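Alr1585 protein (PDB 5C2I) probably catalyses the haem-dependent, peroxide-driven oxidation of dyes and related substrates, as a DyP-type peroxidase that assembles into a tetramer of two asymmetric dimers. Local coordinates at residues A[241-246]-A[461-466]; A[257-262]-A[446-451]; A[36-41]-A[153-158]. The protein carries 1 engineered substitution. All blocks are in the same frame, centred on the assembly; numbering follows the deposited sequence.

Contact 1 (A[241-246]-A[461-466]); sequences DPNGNT and ISFLKT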
loop_
_atom_site.group_PDB
_atom_site.type_symbol
_atom_site.label_atom_id
_atom_site.label_comp_id
_atom_site.label_asym_id
_atom_site.label_seq_id
_atom_site.Cartn_x
_atom_site.Cartn_y
_atom_site.Cartn_z
ATOM N N ASP A 241 42.582 1.858 -18.671
ATOM C CA ASP A 241 43.142 1.023 -17.625
ATOM C C ASP A 241 44.567 0.629 -18.096
ATOM O O ASP A 241 44.717 -0.119 -19.053
ATOM C CB ASP A 241 42.283 -0.203 -17.406
ATOM C CG ASP A 241 42.828 -1.131 -16.309
ATOM O OD1 ASP A 241 43.980 -0.934 -15.837
ATOM O OD2 ASP A 241 42.059 -2.033 -15.920
ATOM N N PRO A 242 45.618 1.136 -17.413
ATOM C CA PRO A 242 46.988 0.790 -17.870
ATOM C C PRO A 242 47.269 -0.716 -17.891
ATOM O O PRO A 242 48.199 -1.122 -18.551
ATOM C CB PRO A 242 47.916 1.465 -16.859
ATOM C CG PRO A 242 47.077 1.764 -15.679
ATOM C CD PRO A 242 45.620 1.772 -16.091
ATOM N N ASN A 243 46.462 -1.540 -17.226
ATOM C CA ASN A 243 46.669 -3.026 -17.220
ATOM C C ASN A 243 45.509 -3.774 -17.857
ATOM O O ASN A 243 45.349 -4.997 -17.653
ATOM C CB ASN A 243 46.806 -3.482 -15.778
ATOM C CG ASN A 243 47.890 -2.715 -15.054
ATOM O OD1 ASN A 243 49.067 -2.743 -15.437
ATOM N ND2 ASN A 243 47.487 -1.976 -14.025
ATOM N N GLY A 244 44.671 -3.087 -18.637
ATOM C CA GLY A 244 43.617 -3.785 -19.378
ATOM C C GLY A 244 44.204 -4.651 -20.479
ATOM O O GLY A 244 45.341 -4.463 -20.844
ATOM N N ASN A 245 43.437 -5.598 -21.019
ATOM C CA ASN A 245 43.911 -6.519 -22.059
ATOM C C ASN A 245 43.190 -6.408 -23.415
ATOM O O ASN A 245 43.261 -7.355 -24.236
ATOM C CB ASN A 245 43.699 -7.917 -21.536
ATOM C CG ASN A 245 44.600 -8.185 -20.370
ATOM O OD1 ASN A 245 45.807 -7.834 -20.419
ATOM N ND2 ASN A 245 44.071 -8.822 -19.339
ATOM N N THR A 246 42.493 -5.297 -23.672
ATOM C CA THR A 246 41.774 -5.119 -24.959
ATOM C C THR A 246 42.259 -3.817 -25.505
ATOM O O THR A 246 43.030 -3.091 -24.835
ATOM C CB THR A 246 40.225 -5.103 -24.864
ATOM O OG1 THR A 246 39.749 -3.858 -24.326
ATOM C CG2 THR A 246 39.694 -6.264 -23.997
ATOM N N ILE A 461 37.363 -5.026 -16.803
ATOM C CA ILE A 461 36.993 -6.381 -16.468
ATOM C C ILE A 461 38.092 -7.391 -16.876
ATOM O O ILE A 461 38.413 -8.292 -16.089
ATOM C CB ILE A 461 35.616 -6.740 -17.064
ATOM C CG1 ILE A 461 34.551 -5.868 -16.353
ATOM C CG2 ILE A 461 35.346 -8.232 -16.911
ATOM C CD1 ILE A 461 33.179 -5.885 -16.995
ATOM N N SER A 462 38.694 -7.191 -18.040
ATOM C CA SER A 462 39.768 -8.077 -18.525
ATOM C C SER A 462 40.950 -8.089 -17.571
ATOM O O SER A 462 41.528 -9.158 -17.309
ATOM C CB SER A 462 40.215 -7.719 -19.964
ATOM O OG SER A 462 40.709 -6.377 -20.048
ATOM N N PHE A 463 41.308 -6.945 -17.013
ATOM C CA PHE A 463 42.361 -6.908 -16.015
ATOM C C PHE A 463 42.048 -7.858 -14.860
ATOM O O PHE A 463 42.906 -8.691 -14.459
ATOM C CB PHE A 463 42.592 -5.515 -15.487
ATOM C CG PHE A 463 43.412 -5.455 -14.240
ATOM C CD1 PHE A 463 44.790 -5.640 -14.275
ATOM C CD2 PHE A 463 42.843 -5.135 -13.025
ATOM C CE1 PHE A 463 45.575 -5.564 -13.138
ATOM C CE2 PHE A 463 43.630 -5.036 -11.852
ATOM C CZ PHE A 463 44.995 -5.267 -11.901
ATOM N N LEU A 464 40.830 -7.767 -14.349
ATOM C CA LEU A 464 40.427 -8.560 -13.215
ATOM C C LEU A 464 40.328 -10.051 -13.537
ATOM O O LEU A 464 40.679 -10.905 -12.704
ATOM C CB LEU A 464 39.110 -8.016 -12.650
ATOM C CG LEU A 464 39.137 -6.566 -12.144
ATOM C CD1 LEU A 464 37.758 -6.065 -11.836
ATOM C CD2 LEU A 464 40.045 -6.476 -10.918
ATOM N N LYS A 465 39.842 -10.373 -14.724
ATOM C CA LYS A 465 39.690 -11.758 -15.116
ATOM C C LYS A 465 41.007 -12.506 -15.358
ATOM O O LYS A 465 40.980 -13.722 -15.411
ATOM C CB LYS A 465 38.873 -11.858 -16.400
ATOM C CG LYS A 465 37.390 -11.571 -16.258
ATOM C CD LYS A 465 36.700 -11.979 -17.557
ATOM C CE LYS A 465 35.218 -11.729 -17.496
ATOM N NZ LYS A 465 34.588 -12.243 -18.747
ATOM N N THR A 466 42.111 -11.787 -15.566
ATOM C CA THR A 466 43.390 -12.423 -15.893
ATOM C C THR A 466 44.448 -12.137 -14.823
ATOM O O THR A 466 45.636 -12.290 -15.049
ATOM C CB THR A 466 43.900 -11.955 -17.271
ATOM O OG1 THR A 466 44.060 -10.539 -17.276
ATOM C CG2 THR A 466 42.927 -12.343 -18.367
#
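G244 and N245 pass closely over S462 and F463 of the short helix 461-465, the CA atoms of G244 and F463 lying 4.8 Å apart. Segment 241-246 has no regular structure, but its first four residues form a type I beta turn, closed by G244 N bonding to D241 O; P242 suits the second place of this turn because its ring fixes phi at about the required value. D241 stiffens the same bend, its OD1 accepting from N243 N at 2.9 Å from above the carboxylate plane. The other oxygen, OD2, bonds to S460 OG just ahead of the helix and touches F463 CB.

Beyond the turn, N245 N donates to S462 OG over 3.0 Å in a nearly straight bond (165°). S462 holds this hydroxyl in the position between its backbone N and carbonyl carbon (chi1 60°), and the same OG also bonds to D29, so the small serine hydroxyl serves both N245 and D29. The amide of N245 and the hydroxyl of T466 meet tip to tip: N245 ND2 lies 2.7 Å from T466 OG1 in a weak bond and makes a second weak one to S462 O. T466 OG1 itself donates to S462 O at 2.9 Å. F463 lies alongside N243, its CD1 3.3 Å from N243 CB, and also packs on L98; N243 ND2 turns to Q112 O.

The arrangement is an Asx turn within a type I turn, in the hairpin connection between strands 239-240 and 250-261, docked on the last helix of the chain.

Contact 2 (A[257-262]-A[446-451]); sequences RKLEQN and LWINMK. With HEM (protoporphyrin IX containing Fe), chain E.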
loop_
_atom_site.group_PDB
_atom_site.type_symbol
_atom_site.label_atom_id
_atom_site.label_comp_id
_atom_site.label_asym_id
_atom_site.label_seq_id
_atom_site.Cartn_x
_atom_site.Cartn_y
_atom_site.Cartn_z
ATOM N N ARG A 257 32.588 8.501 0.216
ATOM C CA ARG A 257 32.582 9.243 1.475
ATOM C C ARG A 257 31.298 8.990 2.204
ATOM O O ARG A 257 30.210 9.140 1.610
ATOM C CB ARG A 257 32.755 10.738 1.228
ATOM C CG ARG A 257 34.156 11.104 0.692
ATOM C CD ARG A 257 34.236 12.494 0.098
ATOM N NE ARG A 257 34.082 13.602 1.038
ATOM C CZ ARG A 257 35.027 14.049 1.872
ATOM N NH1 ARG A 257 36.213 13.449 2.004
ATOM N NH2 ARG A 257 34.765 15.103 2.619
ATOM N N LYS A 258 31.407 8.579 3.482
ATOM C CA LYS A 258 30.230 8.395 4.304
ATOM C C LYS A 258 29.900 9.722 5.003
ATOM O O LYS A 258 30.716 10.217 5.788
ATOM C CB LYS A 258 30.429 7.288 5.306
ATOM C CG LYS A 258 29.218 7.063 6.196
ATOM C CD LYS A 258 29.365 5.810 7.077
ATOM C CE LYS A 258 28.074 5.502 7.837
ATOM N NZ LYS A 258 28.114 4.247 8.631
ATOM N N LEU A 259 28.769 10.314 4.646
ATOM C CA LEU A 259 28.438 11.680 5.099
ATOM C C LEU A 259 27.193 11.621 5.985
ATOM O O LEU A 259 26.075 11.478 5.502
ATOM C CB LEU A 259 28.235 12.584 3.871
ATOM C CG LEU A 259 29.399 12.714 2.901
ATOM C CD1 LEU A 259 29.076 13.693 1.760
ATOM C CD2 LEU A 259 30.660 13.141 3.626
ATOM N N GLU A 260 27.415 11.781 7.277
ATOM C CA GLU A 260 26.347 11.766 8.262
ATOM C C GLU A 260 25.578 13.076 8.260
ATOM O O GLU A 260 26.187 14.153 8.224
ATOM C CB GLU A 260 26.916 11.542 9.647
ATOM C CG GLU A 260 25.871 11.416 10.740
ATOM C CD GLU A 260 26.490 11.119 12.067
ATOM O OE1 GLU A 260 27.104 12.057 12.611
ATOM O OE2 GLU A 260 26.420 9.965 12.531
ATOM N N GLN A 261 24.245 12.974 8.307
ATOM C CA GLN A 261 23.387 14.136 8.212
ATOM C C GLN A 261 22.555 14.315 9.461
ATOM O O GLN A 261 21.774 13.450 9.798
ATOM C CB GLN A 261 22.450 14.009 6.994
ATOM C CG GLN A 261 23.150 14.008 5.662
ATOM C CD GLN A 261 22.199 13.714 4.520
ATOM O OE1 GLN A 261 22.139 12.595 4.005
ATOM N NE2 GLN A 261 21.428 14.728 4.125
ATOM N N ASN A 262 22.729 15.453 10.128
ATOM C CA ASN A 262 21.963 15.750 11.336
ATOM C C ASN A 262 20.656 16.437 10.907
ATOM O O ASN A 262 20.570 17.665 10.796
ATOM C CB ASN A 262 22.764 16.572 12.313
ATOM C CG ASN A 262 22.029 16.792 13.621
ATOM O OD1 ASN A 262 20.817 16.636 13.700
ATOM N ND2 ASN A 262 22.755 17.189 14.643
ATOM N N LEU A 446 27.048 23.836 9.549
ATOM C CA LEU A 446 27.328 22.602 8.788
ATOM C C LEU A 446 26.749 21.434 9.551
ATOM O O LEU A 446 27.133 21.177 10.690
ATOM C CB LEU A 446 28.835 22.421 8.597
ATOM C CG LEU A 446 29.325 21.150 7.922
ATOM C CD1 LEU A 446 28.770 21.043 6.530
ATOM C CD2 LEU A 446 30.852 21.118 7.922
ATOM N N TRP A 447 25.786 20.745 8.936
ATOM C CA TRP A 447 25.088 19.644 9.552
ATOM C C TRP A 447 25.414 18.287 8.893
ATOM O O TRP A 447 24.667 17.314 9.061
ATOM C CB TRP A 447 23.606 19.923 9.529
ATOM C CG TRP A 447 23.246 21.085 10.363
ATOM C CD1 TRP A 447 22.681 22.256 9.898
ATOM C CD2 TRP A 447 23.481 21.287 11.772
ATOM N NE1 TRP A 447 22.511 23.121 10.935
ATOM C CE2 TRP A 447 22.989 22.560 12.090
ATOM C CE3 TRP A 447 24.050 20.507 12.802
ATOM C CZ2 TRP A 447 23.069 23.092 13.387
ATOM C CZ3 TRP A 447 24.130 21.034 14.081
ATOM C CH2 TRP A 447 23.626 22.302 14.372
ATOM N N ILE A 448 26.524 18.247 8.160
ATOM C CA ILE A 448 27.060 17.038 7.520
ATOM C C ILE A 448 28.450 16.753 8.079
ATOM O O ILE A 448 29.268 17.686 8.195
ATOM C CB ILE A 448 27.072 17.233 5.995
ATOM C CG1 ILE A 448 25.621 17.319 5.515
ATOM C CG2 ILE A 448 27.833 16.121 5.304
ATOM C CD1 ILE A 448 25.428 17.791 4.071
ATOM N N ASN A 449 28.689 15.527 8.538
ATOM C CA ASN A 449 29.976 15.137 9.116
ATOM C C ASN A 449 30.586 14.015 8.291
ATOM O O ASN A 449 29.919 12.994 8.044
ATOM C CB ASN A 449 29.816 14.602 10.540
ATOM C CG ASN A 449 28.960 15.490 11.406
ATOM O OD1 ASN A 449 29.211 16.691 11.515
ATOM N ND2 ASN A 449 27.919 14.900 12.032
ATOM N N MET A 450 31.822 14.200 7.877
ATOM C CA MET A 450 32.576 13.168 7.162
ATOM C C MET A 450 32.978 12.072 8.139
ATOM O O MET A 450 33.735 12.322 9.095
ATOM C CB MET A 450 33.797 13.827 6.535
ATOM C CG MET A 450 34.897 12.908 6.066
ATOM S SD MET A 450 34.400 11.666 4.868
ATOM C CE MET A 450 36.035 10.991 4.522
ATOM N N LYS A 451 32.503 10.855 7.897
ATOM C CA LYS A 451 32.749 9.726 8.800
ATOM C C LYS A 451 33.755 8.710 8.254
ATOM O O LYS A 451 34.070 7.739 8.920
ATOM C CB LYS A 451 31.414 8.992 9.064
ATOM C CG LYS A 451 30.311 9.832 9.707
ATOM C CD LYS A 451 30.764 10.618 10.918
ATOM C CE LYS A 451 31.099 9.703 12.051
ATOM N NZ LYS A 451 31.304 10.531 13.265
HETATM C CHA HEM E . 23.253 18.543 -6.265
HETATM C CHB HEM E . 22.293 17.303 -1.704
HETATM C CHC HEM E . 26.985 16.350 -0.998
HETATM C CHD HEM E . 27.930 17.837 -5.478
HETATM C C1A HEM E . 22.582 18.308 -5.076
HETATM C C2A HEM E . 21.188 18.521 -4.865
HETATM C C3A HEM E . 20.924 18.172 -3.587
HETATM C C4A HEM E . 22.139 17.724 -3.022
HETATM C CMA HEM E . 19.595 18.182 -2.882
HETATM C CAA HEM E . 20.158 19.041 -5.877
HETATM C CBA HEM E . 19.464 18.017 -6.778
HETATM C CGA HEM E . 20.502 17.321 -7.615
HETATM O O1A HEM E . 20.937 17.819 -8.694
HETATM O O2A HEM E . 20.935 16.237 -7.219
HETATM C C1B HEM E . 23.503 16.893 -1.147
HETATM C C2B HEM E . 23.643 16.386 0.191
HETATM C C3B HEM E . 24.919 16.084 0.377
HETATM C C4B HEM E . 25.598 16.476 -0.860
HETATM C CMB HEM E . 22.523 16.207 1.154
HETATM C CAB HEM E . 25.629 15.466 1.525
HETATM C CBB HEM E . 25.034 14.680 2.440
HETATM C C1C HEM E . 27.685 16.724 -2.156
HETATM C C2C HEM E . 29.056 16.767 -2.299
HETATM C C3C HEM E . 29.319 17.215 -3.568
HETATM C C4C HEM E . 28.083 17.415 -4.193
HETATM C CMC HEM E . 30.100 16.350 -1.303
HETATM C CAC HEM E . 30.601 17.490 -4.216
HETATM C CBC HEM E . 31.727 17.872 -3.666
HETATM C C1D HEM E . 26.676 18.027 -6.055
HETATM C C2D HEM E . 26.544 18.398 -7.460
HETATM C C3D HEM E . 25.259 18.642 -7.674
HETATM C C4D HEM E . 24.604 18.357 -6.379
HETATM C CMD HEM E . 27.644 18.525 -8.502
HETATM C CAD HEM E . 24.634 19.018 -8.987
HETATM C CBD HEM E . 24.655 20.526 -9.263
HETATM C CGD HEM E . 24.054 20.797 -10.603
HETATM O O1D HEM E . 23.122 21.595 -10.632
HETATM O O2D HEM E . 24.478 20.245 -11.677
HETATM N NA HEM E . 23.168 17.893 -3.917
HETATM N NB HEM E . 24.681 16.992 -1.678
HETATM N NC HEM E . 27.086 17.213 -3.280
HETATM N ND HEM E . 25.504 18.087 -5.419
HETATM FE FE HEM E . 25.113 17.587 -3.597
HETATM O O HOH W 1 28.666 11.987 14.583
HETATM O O HOH W 2 25.017 15.311 -4.122
#
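E260 sends CG anti to its backbone N (chi1 -176°), whereas N449 keeps CG beside its own backbone N (chi1 -48°), and these rotations start the two side chains toward a common meeting point. There N449 ND2 donates over 3.0 Å to the anti lone pair of E260 OE1, with the carboxylate and amide planes 80° apart. E260 OE2 accepts from G381 N. K451, bent at chi2 and chi3, rests its CG 3.8 Å from E260 CB, and a water donates to E260 OE1 and accepts a weak bond from K451 NZ.

The backbones form an antiparallel ladder in which E260 and N449 are the hydrogen-bonded pair, extended by K451 N to K258 O at 2.8 Å and by N262 N to W447 O. N262 then caps helix 263-277 through OD1. Across the sheet from E260, L259 CB packs on I448 CG2, and I448 CD1 reaches the haem vinyl carbon CAB at 3.5 Å. Q261 lies alongside I448, its NE2 near the haem methyl CMB and bonded to E197. M450 SD sits 3.8 Å above the centre of the R257 guanidinium, whose NH2 pairs with D134.

Aliphatic L259 and I448 thus suit the apolar vinyl rim of the haem, while on the other face the N449 side-chain amide, the G381 backbone N-H and the water, with K451 nearby, would favour a negatively charged E260.

Contact 3 (A[36-41]-A[153-158]); sequences KGHGRD and LIADDD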
loop_
_atom_site.group_PDB
_atom_site.type_symbol
_atom_site.label_atom_id
_atom_site.label_comp_id
_atom_site.label_asym_id
_atom_site.label_seq_id
_atom_site.Cartn_x
_atom_site.Cartn_y
_atom_site.Cartn_z
ATOM N N LYS A 36 26.142 4.950 -16.609
ATOM C CA LYS A 36 24.750 5.013 -16.195
ATOM C C LYS A 36 24.629 4.257 -14.901
ATOM O O LYS A 36 25.164 3.157 -14.747
ATOM C CB LYS A 36 23.835 4.385 -17.278
ATOM C CG LYS A 36 22.337 4.369 -16.931
ATOM C CD LYS A 36 21.495 4.220 -18.200
ATOM C CE LYS A 36 20.031 3.894 -17.885
ATOM N NZ LYS A 36 19.481 4.952 -16.978
ATOM N N GLY A 37 23.905 4.828 -13.955
ATOM C CA GLY A 37 23.713 4.205 -12.635
ATOM C C GLY A 37 23.018 2.857 -12.701
ATOM O O GLY A 37 22.186 2.621 -13.574
ATOM N N HIS A 38 23.391 1.946 -11.802
ATOM C CA HIS A 38 22.797 0.586 -11.821
ATOM C C HIS A 38 21.277 0.601 -11.588
ATOM O O HIS A 38 20.602 -0.321 -12.007
ATOM C CB HIS A 38 23.515 -0.393 -10.867
ATOM C CG HIS A 38 23.462 -0.021 -9.415
ATOM N ND1 HIS A 38 22.284 -0.001 -8.691
ATOM C CD2 HIS A 38 24.449 0.263 -8.532
ATOM C CE1 HIS A 38 22.548 0.315 -7.436
ATOM N NE2 HIS A 38 23.856 0.478 -7.309
ATOM N N GLY A 39 20.776 1.638 -10.945
ATOM C CA GLY A 39 19.337 1.814 -10.715
ATOM C C GLY A 39 18.626 0.814 -9.800
ATOM O O GLY A 39 17.404 0.706 -9.843
ATOM N N ARG A 40 19.374 0.012 -9.043
ATOM C CA ARG A 40 18.760 -0.991 -8.164
ATOM C C ARG A 40 18.425 -0.335 -6.834
ATOM O O ARG A 40 19.121 0.583 -6.370
ATOM C CB ARG A 40 19.675 -2.208 -7.939
ATOM C CG ARG A 40 20.268 -2.870 -9.198
ATOM C CD ARG A 40 19.257 -3.483 -10.165
ATOM N NE ARG A 40 20.021 -4.077 -11.288
ATOM C CZ ARG A 40 20.316 -5.362 -11.451
ATOM N NH1 ARG A 40 19.886 -6.321 -10.619
ATOM N NH2 ARG A 40 21.099 -5.728 -12.457
ATOM N N ASP A 41 17.389 -0.841 -6.195
ATOM C CA ASP A 41 16.886 -0.230 -4.955
ATOM C C ASP A 41 17.705 -0.520 -3.696
ATOM O O ASP A 41 17.594 0.194 -2.715
ATOM C CB ASP A 41 15.462 -0.697 -4.701
ATOM C CG ASP A 41 14.464 0.053 -5.553
ATOM O OD1 ASP A 41 14.642 1.300 -5.725
ATOM O OD2 ASP A 41 13.518 -0.624 -6.025
ATOM N N LEU A 153 30.801 -4.077 -4.502
ATOM C CA LEU A 153 29.459 -3.476 -4.508
ATOM C C LEU A 153 28.537 -4.475 -5.201
ATOM O O LEU A 153 28.782 -4.861 -6.339
ATOM C CB LEU A 153 29.489 -2.131 -5.236
ATOM C CG LEU A 153 28.176 -1.325 -5.353
ATOM C CD1 LEU A 153 28.525 0.144 -5.631
ATOM C CD2 LEU A 153 27.255 -1.862 -6.444
ATOM N N ILE A 154 27.477 -4.887 -4.502
ATOM C CA ILE A 154 26.458 -5.771 -5.045
ATOM C C ILE A 154 25.083 -5.153 -4.856
ATOM O O ILE A 154 24.798 -4.622 -3.787
ATOM C CB ILE A 154 26.460 -7.152 -4.340
ATOM C CG1 ILE A 154 27.875 -7.749 -4.367
ATOM C CG2 ILE A 154 25.550 -8.132 -5.090
ATOM C CD1 ILE A 154 28.574 -7.553 -3.083
ATOM N N ALA A 155 24.255 -5.161 -5.903
ATOM C CA ALA A 155 22.998 -4.472 -5.876
ATOM C C ALA A 155 21.883 -5.241 -6.569
ATOM O O ALA A 155 22.114 -6.003 -7.507
ATOM C CB ALA A 155 23.150 -3.047 -6.477
ATOM N N ASP A 156 20.677 -5.048 -6.076
ATOM C CA ASP A 156 19.530 -5.752 -6.567
ATOM C C ASP A 156 18.265 -5.067 -6.020
ATOM O O ASP A 156 18.303 -4.476 -4.961
ATOM C CB ASP A 156 19.517 -7.204 -6.116
ATOM C CG ASP A 156 18.680 -8.088 -7.048
ATOM O OD1 ASP A 156 19.214 -8.512 -8.111
ATOM O OD2 ASP A 156 17.474 -8.292 -6.795
ATOM N N ASP A 157 17.158 -5.169 -6.763
ATOM C CA ASP A 157 15.876 -4.657 -6.242
ATOM C C ASP A 157 15.246 -5.536 -5.153
ATOM O O ASP A 157 14.493 -5.020 -4.329
ATOM C CB ASP A 157 14.876 -4.495 -7.384
ATOM C CG ASP A 157 15.269 -3.353 -8.341
ATOM O OD1 ASP A 157 15.815 -2.340 -7.924
ATOM O OD2 ASP A 157 14.986 -3.512 -9.533
ATOM N N ASP A 158 15.522 -6.835 -5.173
ATOM C CA ASP A 158 14.939 -7.773 -4.215
ATOM C C ASP A 158 15.924 -7.889 -3.014
ATOM O O ASP A 158 16.954 -8.538 -3.115
ATOM C CB ASP A 158 14.735 -9.129 -4.876
ATOM C CG ASP A 158 14.144 -10.205 -3.918
ATOM O OD1 ASP A 158 14.284 -10.142 -2.693
ATOM O OD2 ASP A 158 13.597 -11.211 -4.418
HETATM O O HOH W 3 15.937 -1.669 -11.136
HETATM O O HOH W 4 17.265 -6.231 -9.451
#
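The loop leading into strand 42-50 packs here through H38, R40 and D41 against the end of strand 150-156, in the antiparallel sheet of the dimeric alpha+beta barrel domain. H38 lays one ring face on A155, whose CB is 3.7 Å from the ring centroid and 19° off the normal: a CH-pi contact for which a small methyl is well suited. Chi1 of 62° puts CG of H38 in the crowded position between backbone N and carbonyl carbon. ND1 accepts from R40 N at 2.9 Å in the ring plane, and the ring of F93 meets H38 too. G39 makes the intervening bend with a positive phi, which glycine tolerates easily.

R40 runs over the strand, its CB 3.5 Å from D156 N. Its NH1 forms a salt bridge with D156 OD1, 3.4 Å away at the guanidinium edge, the two flat groups turned by 66°. NH1 also donates to D91 O and to a water that accepts from D157 N, while NH2 pairs with E79; a long arginine, with a single delocalised charge and several N-H donors, fits this junction of acceptors. D41 N donates to D157 OD1 at 2.8 Å, and a second water joins D157 OD2 to G39 O. D41 OD2 and D157 OD1 are only 3.4 Å apart, a like-charge approach that the D41 N-H would partly offset.

D156 OD2 accepts from D158 N in an Asx turn, and D158 caps helix 159-176, the strand-to-helix passage that is characteristic of the ferredoxin-like halves of this family.

Contact 3 comes first along the chain and closes before the other two open; contact 2 then falls wholly between the two segments of contact 1. Contact 3 belongs to the sheet containing strands 42-50 and 150-156, contact 2 to the second antiparallel sheet, where strands 250-261 and 448-458 pair. Contact 1 joins the start of that second sheet to helix 461-465, which follows strand 448-458. Contacts 1 and 2 lie on opposite sides of the chain's centre, their centres about 35 Å apart; contact 3 is about 24 Å and 23 Å from them, centre to centre. Of the three, contact 2 lines the haem pocket; contacts 1 and 3 are structural packing.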